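Local structure of uncharacterized protein (Nostoc punctiforme, 2QDR) at residues A[35-40]-A[239-244]; A[131-136]-A[188-193]; A[218-223]-A[281-286]. The protein is of unknown function but has a double-stranded beta-helix (cupin) fold, consistent with its tentative classification as a dioxygenase. All coordinates share one frame; numbering follows the deposited sequence.

Interaction 1: residues A[35-40]-A[239-244]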
loop_
_atom_site.group_PDB
_atom_site.type_symbol
_atom_site.label_atom_id
_atom_site.label_comp_id
_atom_site.label_asym_id
_atom_site.label_seq_id
_atom_site.Cartn_x
_atom_site.Cartn_y
_atom_site.Cartn_z
HETATM N N MSE A 35 -14.391 28.540 -17.818
HETATM C CA MSE A 35 -13.040 28.819 -18.310
HETATM C C MSE A 35 -13.104 29.460 -19.699
HETATM O O MSE A 35 -12.327 30.365 -20.007
HETATM C CB MSE A 35 -12.262 27.497 -18.348
HETATM C CG MSE A 35 -10.881 27.602 -17.816
HETATM SE SE MSE A 35 -9.932 25.902 -17.822
HETATM C CE MSE A 35 -9.189 26.005 -16.185
ATOM N N ASN A 36 -14.022 28.970 -20.530
ATOM C CA ASN A 36 -14.226 29.454 -21.897
ATOM C C ASN A 36 -13.007 29.288 -22.828
ATOM O O ASN A 36 -12.731 30.137 -23.656
ATOM C CB ASN A 36 -14.790 30.911 -21.892
ATOM C CG ASN A 36 -16.244 30.985 -21.419
ATOM O OD1 ASN A 36 -17.130 30.329 -21.981
ATOM N ND2 ASN A 36 -16.505 31.848 -20.448
ATOM N N LEU A 37 -12.298 28.162 -22.697
ATOM C CA LEU A 37 -11.138 27.837 -23.568
ATOM C C LEU A 37 -11.531 27.396 -24.981
ATOM O O LEU A 37 -10.666 27.274 -25.852
ATOM C CB LEU A 37 -10.264 26.728 -22.970
ATOM C CG LEU A 37 -9.417 27.031 -21.746
ATOM C CD1 LEU A 37 -8.737 25.752 -21.279
ATOM C CD2 LEU A 37 -8.374 28.116 -22.041
ATOM N N SER A 38 -12.815 27.119 -25.193
ATOM C CA SER A 38 -13.342 26.688 -26.473
ATOM C C SER A 38 -13.313 27.767 -27.535
ATOM O O SER A 38 -13.420 28.945 -27.213
ATOM C CB SER A 38 -14.802 26.295 -26.273
ATOM O OG SER A 38 -14.929 25.365 -25.214
ATOM N N GLY A 39 -13.163 27.340 -28.790
ATOM C CA GLY A 39 -13.177 28.211 -29.966
ATOM C C GLY A 39 -12.354 29.480 -30.023
ATOM O O GLY A 39 -12.819 30.468 -30.582
ATOM N N ARG A 40 -11.131 29.461 -29.493
ATOM C CA ARG A 40 -10.293 30.673 -29.481
ATOM C C ARG A 40 -9.358 30.858 -30.685
ATOM O O ARG A 40 -8.890 29.902 -31.291
ATOM C CB ARG A 40 -9.446 30.750 -28.205
ATOM C CG ARG A 40 -10.241 30.846 -26.918
ATOM C CD ARG A 40 -9.312 31.177 -25.754
ATOM N NE ARG A 40 -10.006 31.238 -24.466
ATOM C CZ ARG A 40 -9.453 31.622 -23.312
ATOM N NH1 ARG A 40 -8.199 32.070 -23.246
ATOM N NH2 ARG A 40 -10.191 31.617 -22.201
ATOM N N ASN A 239 -10.105 20.943 -24.336
ATOM C CA ASN A 239 -9.309 22.146 -24.585
ATOM C C ASN A 239 -8.200 22.223 -23.562
ATOM O O ASN A 239 -8.428 21.931 -22.387
ATOM C CB ASN A 239 -10.143 23.417 -24.512
ATOM C CG ASN A 239 -11.208 23.483 -25.575
ATOM O OD1 ASN A 239 -10.946 23.261 -26.755
ATOM N ND2 ASN A 239 -12.416 23.860 -25.168
ATOM N N GLU A 240 -7.008 22.618 -24.016
ATOM C CA GLU A 240 -5.817 22.765 -23.181
ATOM C C GLU A 240 -4.944 23.905 -23.683
ATOM O O GLU A 240 -4.855 24.141 -24.895
ATOM C CB GLU A 240 -4.980 21.480 -23.197
ATOM C CG GLU A 240 -3.577 21.546 -22.488
ATOM C CD GLU A 240 -2.739 20.275 -22.670
ATOM O OE1 GLU A 240 -3.294 19.210 -23.031
ATOM O OE2 GLU A 240 -1.511 20.337 -22.445
ATOM N N GLU A 241 -4.325 24.622 -22.750
ATOM C CA GLU A 241 -3.387 25.680 -23.091
ATOM C C GLU A 241 -2.299 25.590 -22.057
ATOM O O GLU A 241 -2.506 24.999 -21.005
ATOM C CB GLU A 241 -3.992 27.079 -23.098
ATOM C CG GLU A 241 -4.432 27.643 -21.750
ATOM C CD GLU A 241 -4.834 29.124 -21.834
ATOM O OE1 GLU A 241 -5.145 29.643 -22.923
ATOM O OE2 GLU A 241 -4.839 29.774 -20.788
ATOM N N GLY A 242 -1.148 26.172 -22.351
ATOM C CA GLY A 242 -0.061 26.161 -21.392
ATOM C C GLY A 242 1.082 27.070 -21.758
ATOM O O GLY A 242 1.167 27.531 -22.896
ATOM N N TYR A 243 1.952 27.316 -20.777
ATOM C CA TYR A 243 3.105 28.192 -20.929
ATOM C C TYR A 243 4.315 27.501 -20.337
ATOM O O TYR A 243 4.227 26.937 -19.244
ATOM C CB TYR A 243 2.819 29.481 -20.196
ATOM C CG TYR A 243 3.759 30.631 -20.450
ATOM C CD1 TYR A 243 4.900 30.806 -19.693
ATOM C CD2 TYR A 243 3.449 31.599 -21.401
ATOM C CE1 TYR A 243 5.739 31.894 -19.907
ATOM C CE2 TYR A 243 4.274 32.691 -21.618
ATOM C CZ TYR A 243 5.414 32.841 -20.871
ATOM O OH TYR A 243 6.238 33.928 -21.109
ATOM N N CYS A 244 5.433 27.532 -21.058
ATOM C CA CYS A 244 6.675 26.908 -20.604
ATOM C C CYS A 244 7.469 27.882 -19.741
ATOM O O CYS A 244 7.873 28.938 -20.223
ATOM C CB CYS A 244 7.525 26.462 -21.786
ATOM S SG CYS A 244 9.139 25.867 -21.247
#
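Leu37 is the side chain that spans this contact, meeting both Asn239 and Glu241. Its CB packs 3.7 Å from Asn239 CB, while CD2 lies 3.7 Å from Glu241 OE1, the side chains of Leu37 and Glu241 crossing at about a right angle. The same methyl, CD2, sits 3.9 Å above the plane of the Arg40 guanidinium, over the centre of that face. An aliphatic group is thus set against both a carboxylate and a guanidinium. The acid and the base are also paired, but loosely: Arg40 NH1 and Glu241 OE1 form a long salt bridge of 3.9 Å, with the two flat groups turned 88° apart. The oxygen lies well out of the guanidinium plane and no N-H points at it, leaving only the attraction of the charges. Glu241 reaches this point with CG between its backbone N and carbonyl carbon (chi1 68°) and an extended chain beyond. Within the cupin fold, residues 240-244 belong to the antiparallel sheet that also holds strand 279-285, whereas 35-40 is an irregular loop running into strand 41-42 of the other large sheet. Arg40 is steadied from inside its own loop, where NE donates to Asn36 O at 3.0 Å with the acceptor only 6° out of the guanidinium plane, and NH2 adds a weak bond to the same oxygen. Farther out, Glu241 is gripped by more direct partners: OE1 bonds to Tyr261 OH, and OE2 takes a salt bridge from Arg284 and a hydrogen bond with Thr93 OG1. The hydroxyl of Tyr263 is hydrogen-bonded to both Leu37 O and Arg40 N, fixing the loop backbone, and Ser38 OG is hydrogen-bonded to Asp26 N.

Interaction 2: residues A[131-136]-A[188-193]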
loop_
_atom_site.group_PDB
_atom_site.type_symbol
_atom_site.label_atom_id
_atom_site.label_comp_id
_atom_site.label_asym_id
_atom_site.label_seq_id
_atom_site.Cartn_x
_atom_site.Cartn_y
_atom_site.Cartn_z
ATOM N N LYS A 131 7.448 35.176 -7.425
ATOM C CA LYS A 131 7.669 34.246 -8.538
ATOM C C LYS A 131 6.842 32.951 -8.425
ATOM O O LYS A 131 6.901 32.255 -7.415
ATOM C CB LYS A 131 9.176 33.920 -8.630
ATOM C CG LYS A 131 9.579 32.958 -9.742
ATOM C CD LYS A 131 11.062 32.653 -9.761
ATOM C CE LYS A 131 11.386 31.665 -10.870
ATOM N NZ LYS A 131 12.801 31.231 -10.821
ATOM N N HIS A 132 6.051 32.672 -9.457
ATOM C CA HIS A 132 5.197 31.464 -9.561
ATOM C C HIS A 132 4.041 31.404 -8.528
ATOM O O HIS A 132 3.515 30.327 -8.233
ATOM C CB HIS A 132 6.077 30.195 -9.549
ATOM C CG HIS A 132 6.999 30.088 -10.727
ATOM N ND1 HIS A 132 7.322 28.879 -11.296
ATOM C CD2 HIS A 132 7.567 31.032 -11.518
ATOM C CE1 HIS A 132 8.139 29.078 -12.316
ATOM N NE2 HIS A 132 8.297 30.379 -12.478
ATOM N N SER A 133 3.641 32.561 -7.996
ATOM C CA SER A 133 2.516 32.623 -7.067
ATOM C C SER A 133 1.274 32.715 -7.960
ATOM O O SER A 133 1.348 33.236 -9.075
ATOM C CB SER A 133 2.633 33.780 -6.092
ATOM O OG SER A 133 3.774 33.602 -5.271
ATOM N N TYR A 134 0.160 32.192 -7.465
ATOM C CA TYR A 134 -1.093 32.124 -8.199
ATOM C C TYR A 134 -2.269 32.630 -7.415
ATOM O O TYR A 134 -2.302 32.500 -6.195
ATOM C CB TYR A 134 -1.372 30.649 -8.568
ATOM C CG TYR A 134 -2.742 30.367 -9.162
ATOM C CD1 TYR A 134 -3.015 30.678 -10.483
ATOM C CD2 TYR A 134 -3.758 29.791 -8.400
ATOM C CE1 TYR A 134 -4.261 30.456 -11.029
ATOM C CE2 TYR A 134 -5.009 29.549 -8.942
ATOM C CZ TYR A 134 -5.257 29.886 -10.263
ATOM O OH TYR A 134 -6.489 29.653 -10.839
ATOM N N SER A 135 -3.243 33.182 -8.134
ATOM C CA SER A 135 -4.484 33.651 -7.539
ATOM C C SER A 135 -5.642 33.473 -8.507
ATOM O O SER A 135 -5.468 33.660 -9.713
ATOM C CB SER A 135 -4.424 35.124 -7.135
ATOM O OG SER A 135 -5.705 35.546 -6.668
ATOM N N PHE A 136 -6.795 33.079 -7.961
ATOM C CA PHE A 136 -8.049 32.940 -8.703
ATOM C C PHE A 136 -9.015 33.893 -8.011
ATOM O O PHE A 136 -9.339 33.700 -6.840
ATOM C CB PHE A 136 -8.649 31.537 -8.703
ATOM C CG PHE A 136 -9.943 31.456 -9.468
ATOM C CD1 PHE A 136 -11.158 31.722 -8.856
ATOM C CD2 PHE A 136 -9.939 31.151 -10.813
ATOM C CE1 PHE A 136 -12.348 31.674 -9.573
ATOM C CE2 PHE A 136 -11.132 31.093 -11.543
ATOM C CZ PHE A 136 -12.333 31.352 -10.917
ATOM N N ASP A 188 1.344 30.204 -3.254
ATOM C CA ASP A 188 2.751 30.166 -3.619
ATOM C C ASP A 188 3.060 28.703 -4.008
ATOM O O ASP A 188 3.369 27.861 -3.147
ATOM C CB ASP A 188 3.612 30.679 -2.454
ATOM C CG ASP A 188 5.111 30.761 -2.781
ATOM O OD1 ASP A 188 5.555 30.296 -3.849
ATOM O OD2 ASP A 188 5.859 31.305 -1.938
ATOM N N SER A 189 3.010 28.424 -5.312
ATOM C CA SER A 189 3.241 27.081 -5.843
ATOM C C SER A 189 4.590 26.505 -5.445
ATOM O O SER A 189 4.706 25.284 -5.331
ATOM C CB SER A 189 3.092 27.049 -7.374
ATOM O OG SER A 189 4.098 27.793 -8.022
ATOM N N LYS A 190 5.579 27.374 -5.209
ATOM C CA LYS A 190 6.921 26.940 -4.798
ATOM C C LYS A 190 6.881 26.169 -3.461
ATOM O O LYS A 190 7.604 25.200 -3.292
ATOM C CB LYS A 190 7.904 28.129 -4.720
ATOM C CG LYS A 190 8.041 28.942 -6.024
ATOM C CD LYS A 190 9.127 30.019 -6.008
ATOM C CE LYS A 190 8.953 31.037 -4.890
ATOM N NZ LYS A 190 7.605 31.679 -4.864
ATOM N N LEU A 191 6.011 26.602 -2.541
ATOM C CA LEU A 191 5.852 25.965 -1.222
ATOM C C LEU A 191 5.014 24.679 -1.245
ATOM O O LEU A 191 5.051 23.888 -0.310
ATOM C CB LEU A 191 5.189 26.932 -0.241
ATOM C CG LEU A 191 5.861 28.283 -0.031
ATOM C CD1 LEU A 191 5.086 29.122 1.007
ATOM C CD2 LEU A 191 7.300 28.115 0.388
ATOM N N LEU A 192 4.272 24.483 -2.323
ATOM C CA LEU A 192 3.408 23.343 -2.493
ATOM C C LEU A 192 4.313 22.164 -2.858
ATOM O O LEU A 192 5.367 22.391 -3.438
ATOM C CB LEU A 192 2.407 23.705 -3.592
ATOM C CG LEU A 192 1.084 22.999 -3.814
ATOM C CD1 LEU A 192 0.160 23.159 -2.603
ATOM C CD2 LEU A 192 0.425 23.551 -5.090
ATOM N N PRO A 193 3.976 20.920 -2.447
ATOM C CA PRO A 193 4.826 19.759 -2.797
ATOM C C PRO A 193 4.395 19.056 -4.082
ATOM O O PRO A 193 3.231 19.146 -4.459
ATOM C CB PRO A 193 4.595 18.817 -1.621
ATOM C CG PRO A 193 3.166 19.068 -1.249
ATOM C CD PRO A 193 2.839 20.501 -1.604
#
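Ser189 and Lys190 grip two successive carbonyls just ahead of strand 133-137, and this is the firm part of the contact. Ser189 OG donates to His132 O at 2.6 Å. Beside it, Lys190 NZ donates to Lys131 O at 2.7 Å, lying in the plane of that carbonyl. The lysine chain gets there by bending: chi3 (-57°) and chi4 (-54°) both turn, which curls the ammonium back, and CD and CE also pass close to Lys131 O. The same NZ makes a salt bridge with Asp188 OD1 at 2.7 Å, meeting the carboxylate on its syn side but 31° out of its plane, and Asn130 OD1 is a further partner. Ser133 and Asp188 form an antiparallel non-hydrogen-bonded pair with their CA atoms 4.2 Å apart; they join the start of strand 133-137 to the end of strand 184-188 in the eight-stranded sheet of the double-stranded beta-helix. Past Asp188 the chain leaves that sheet through a turn, Leu191 N bonding to Asp188 O, and heads for strand 195-196 of the seven-stranded sheet. Ser133 OG looks across at Asp188 CA from 3.9 Å but is hydrogen-bonded to Asn130 O. His132, buried as well, touches Ser189 OG through CB, 3.5 Å away, while its ring packs against Phe116 and against His227 of a second subunit. The loose side of the contact is at Lys131: partly exposed, it stretches its extended chain away altogether, to a salt bridge with Asp276 of that second subunit.

Interaction 3: residues A[218-223]-A[281-286]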
loop_
_atom_site.group_PDB
_atom_site.type_symbol
_atom_site.label_atom_id
_atom_site.label_comp_id
_atom_site.label_asym_id
_atom_site.label_seq_id
_atom_site.Cartn_x
_atom_site.Cartn_y
_atom_site.Cartn_z
ATOM N N GLY A 218 -9.078 21.975 -14.649
ATOM C CA GLY A 218 -8.293 22.790 -13.733
ATOM C C GLY A 218 -7.015 23.415 -14.227
ATOM O O GLY A 218 -6.757 23.477 -15.422
ATOM N N VAL A 219 -6.239 23.889 -13.258
ATOM C CA VAL A 219 -4.974 24.537 -13.472
ATOM C C VAL A 219 -3.944 23.812 -12.652
ATOM O O VAL A 219 -4.217 23.458 -11.496
ATOM C CB VAL A 219 -4.993 25.963 -12.925
ATOM C CG1 VAL A 219 -3.757 26.741 -13.399
ATOM C CG2 VAL A 219 -6.250 26.661 -13.353
ATOM N N TRP A 220 -2.760 23.613 -13.220
ATOM C CA TRP A 220 -1.667 22.959 -12.499
ATOM C C TRP A 220 -0.325 23.201 -13.154
ATOM O O TRP A 220 -0.262 23.631 -14.298
ATOM C CB TRP A 220 -1.877 21.441 -12.400
ATOM C CG TRP A 220 -1.895 20.724 -13.714
ATOM C CD1 TRP A 220 -0.813 20.349 -14.470
ATOM C CD2 TRP A 220 -3.045 20.239 -14.398
ATOM N NE1 TRP A 220 -1.229 19.696 -15.603
ATOM C CE2 TRP A 220 -2.595 19.613 -15.584
ATOM C CE3 TRP A 220 -4.415 20.271 -14.128
ATOM C CZ2 TRP A 220 -3.469 19.019 -16.496
ATOM C CZ3 TRP A 220 -5.282 19.690 -15.039
ATOM C CH2 TRP A 220 -4.802 19.066 -16.209
ATOM N N LEU A 221 0.726 22.923 -12.396
ATOM C CA LEU A 221 2.102 22.995 -12.854
ATOM C C LEU A 221 2.498 21.568 -13.119
ATOM O O LEU A 221 2.169 20.694 -12.312
ATOM C CB LEU A 221 3.044 23.638 -11.835
ATOM C CG LEU A 221 3.222 25.158 -11.902
ATOM C CD1 LEU A 221 1.923 25.904 -12.150
ATOM C CD2 LEU A 221 3.899 25.642 -10.633
ATOM N N LEU A 222 3.160 21.336 -14.259
ATOM C CA LEU A 222 3.635 20.014 -14.672
ATOM C C LEU A 222 5.153 20.028 -14.703
ATOM O O LEU A 222 5.750 20.871 -15.374
ATOM C CB LEU A 222 3.119 19.645 -16.064
ATOM C CG LEU A 222 3.500 18.267 -16.645
ATOM C CD1 LEU A 222 2.882 17.148 -15.848
ATOM C CD2 LEU A 222 3.073 18.157 -18.107
ATOM N N ALA A 223 5.769 19.095 -13.985
ATOM C CA ALA A 223 7.212 18.967 -13.945
ATOM C C ALA A 223 7.524 17.711 -14.719
ATOM O O ALA A 223 7.118 16.620 -14.293
ATOM C CB ALA A 223 7.725 18.853 -12.533
ATOM N N PHE A 281 6.100 23.504 -16.569
ATOM C CA PHE A 281 5.060 24.038 -17.431
ATOM C C PHE A 281 3.768 24.412 -16.723
ATOM O O PHE A 281 3.269 23.629 -15.941
ATOM C CB PHE A 281 4.675 22.955 -18.439
ATOM C CG PHE A 281 5.829 22.416 -19.246
ATOM C CD1 PHE A 281 6.552 21.313 -18.799
ATOM C CD2 PHE A 281 6.182 22.996 -20.458
ATOM C CE1 PHE A 281 7.612 20.824 -19.533
ATOM C CE2 PHE A 281 7.235 22.500 -21.192
ATOM C CZ PHE A 281 7.948 21.414 -20.725
ATOM N N PHE A 282 3.231 25.595 -17.012
ATOM C CA PHE A 282 1.952 26.042 -16.467
ATOM C C PHE A 282 0.934 25.483 -17.441
ATOM O O PHE A 282 1.044 25.748 -18.639
ATOM C CB PHE A 282 1.852 27.563 -16.417
ATOM C CG PHE A 282 0.511 28.085 -15.962
ATOM C CD1 PHE A 282 0.257 28.313 -14.620
ATOM C CD2 PHE A 282 -0.490 28.394 -16.888
ATOM C CE1 PHE A 282 -0.981 28.821 -14.198
ATOM C CE2 PHE A 282 -1.724 28.905 -16.472
ATOM C CZ PHE A 282 -1.970 29.112 -15.125
ATOM N N VAL A 283 -0.025 24.701 -16.952
ATOM C CA VAL A 283 -1.030 24.078 -17.814
ATOM C C VAL A 283 -2.426 24.349 -17.302
ATOM O O VAL A 283 -2.633 24.430 -16.092
ATOM C CB VAL A 283 -0.830 22.550 -17.879
ATOM C CG1 VAL A 283 -1.791 21.911 -18.896
ATOM C CG2 VAL A 283 0.605 22.226 -18.236
ATOM N N ARG A 284 -3.378 24.450 -18.224
ATOM C CA ARG A 284 -4.761 24.693 -17.878
ATOM C C ARG A 284 -5.642 23.857 -18.838
ATOM O O ARG A 284 -5.507 23.974 -20.050
ATOM C CB ARG A 284 -4.984 26.203 -17.911
ATOM C CG ARG A 284 -6.235 26.647 -17.260
ATOM C CD ARG A 284 -6.178 28.090 -16.773
ATOM N NE ARG A 284 -6.169 29.114 -17.813
ATOM C CZ ARG A 284 -7.220 29.825 -18.232
ATOM N NH1 ARG A 284 -8.438 29.661 -17.728
ATOM N NH2 ARG A 284 -7.054 30.741 -19.172
ATOM N N VAL A 285 -6.495 22.985 -18.280
ATOM C CA VAL A 285 -7.366 22.049 -19.033
ATOM C C VAL A 285 -8.809 22.112 -18.546
ATOM O O VAL A 285 -9.033 22.065 -17.346
ATOM C CB VAL A 285 -6.823 20.588 -18.893
ATOM C CG1 VAL A 285 -7.720 19.568 -19.578
ATOM C CG2 VAL A 285 -5.424 20.476 -19.456
ATOM N N ASP A 286 -9.779 22.143 -19.469
ATOM C CA ASP A 286 -11.221 22.267 -19.111
ATOM C C ASP A 286 -12.011 20.945 -19.047
ATOM O O ASP A 286 -13.227 20.940 -19.252
ATOM C CB ASP A 286 -11.931 23.275 -20.051
ATOM C CG ASP A 286 -12.170 22.749 -21.482
ATOM O OD1 ASP A 286 -11.605 21.718 -21.904
ATOM O OD2 ASP A 286 -12.966 23.401 -22.198
#
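Trp220 holds its CG between the backbone N and the carbonyl carbon (chi1 63°); it shares one face of the sheet with Val283 and Val285. Val283 CB stands 4.1 Å from the centroid of the five-membered ring, an off-centre CH-pi contact, and Val285 CG2 meets the far end of the indole, 3.6 Å from Trp220 CH2. On the other face, Phe282 holds CG anti to its backbone N (chi1 176°); Phe282 CZ meets Val219 CG1, and Phe282 CD1 lies 3.8 Å from Leu221 CD1. Arg284 lies alongside Val219, pointing the same way, with Arg284 CD 3.7 Å from Val219 CG2. Six backbone bonds join the antiparallel strands in the hydrogen-bonded pairs Gly218/Val285, Trp220/Val283 and Leu222/Phe281. The side chain of Leu222 comes within about 4 Å of an unidentified bound ligand. Besides reaching Glu241, the Arg284 guanidinium forms a salt bridge with Glu114 and a hydrogen bond with Asn161. In this seven-stranded sheet of the cupin fold, strand 205-212 flanks 218-224 and strand 240-245 flanks 279-285, while Phe282 and Arg284 pack against strand 154-160 of the facing sheet.

In the fold
All three contacts are buried, but interactions 1 and 3 lie nearer the middle of the chain, with centres about 10 Å apart, whereas interaction 2 sits farther out. Interactions 2 and 3 both touch the second subunit, interaction 2 more extensively, and it also meets a third. Interactions 1 and 3 share one sheet: strands 240-245 and 279-285 are neighbours, tied by Tyr243 O to Phe282 N and by a shared charge pair. Interaction 2 belongs to the other large sheet and touches interaction 3 only by packing, such as Ser189 against Leu221. Regular backbone bonding with apolar cover marks 218-223/281-286; loop 35-40 mixes leucine with charge, and 131-136/188-193 relies on side-chain donors meeting backbone carbonyls.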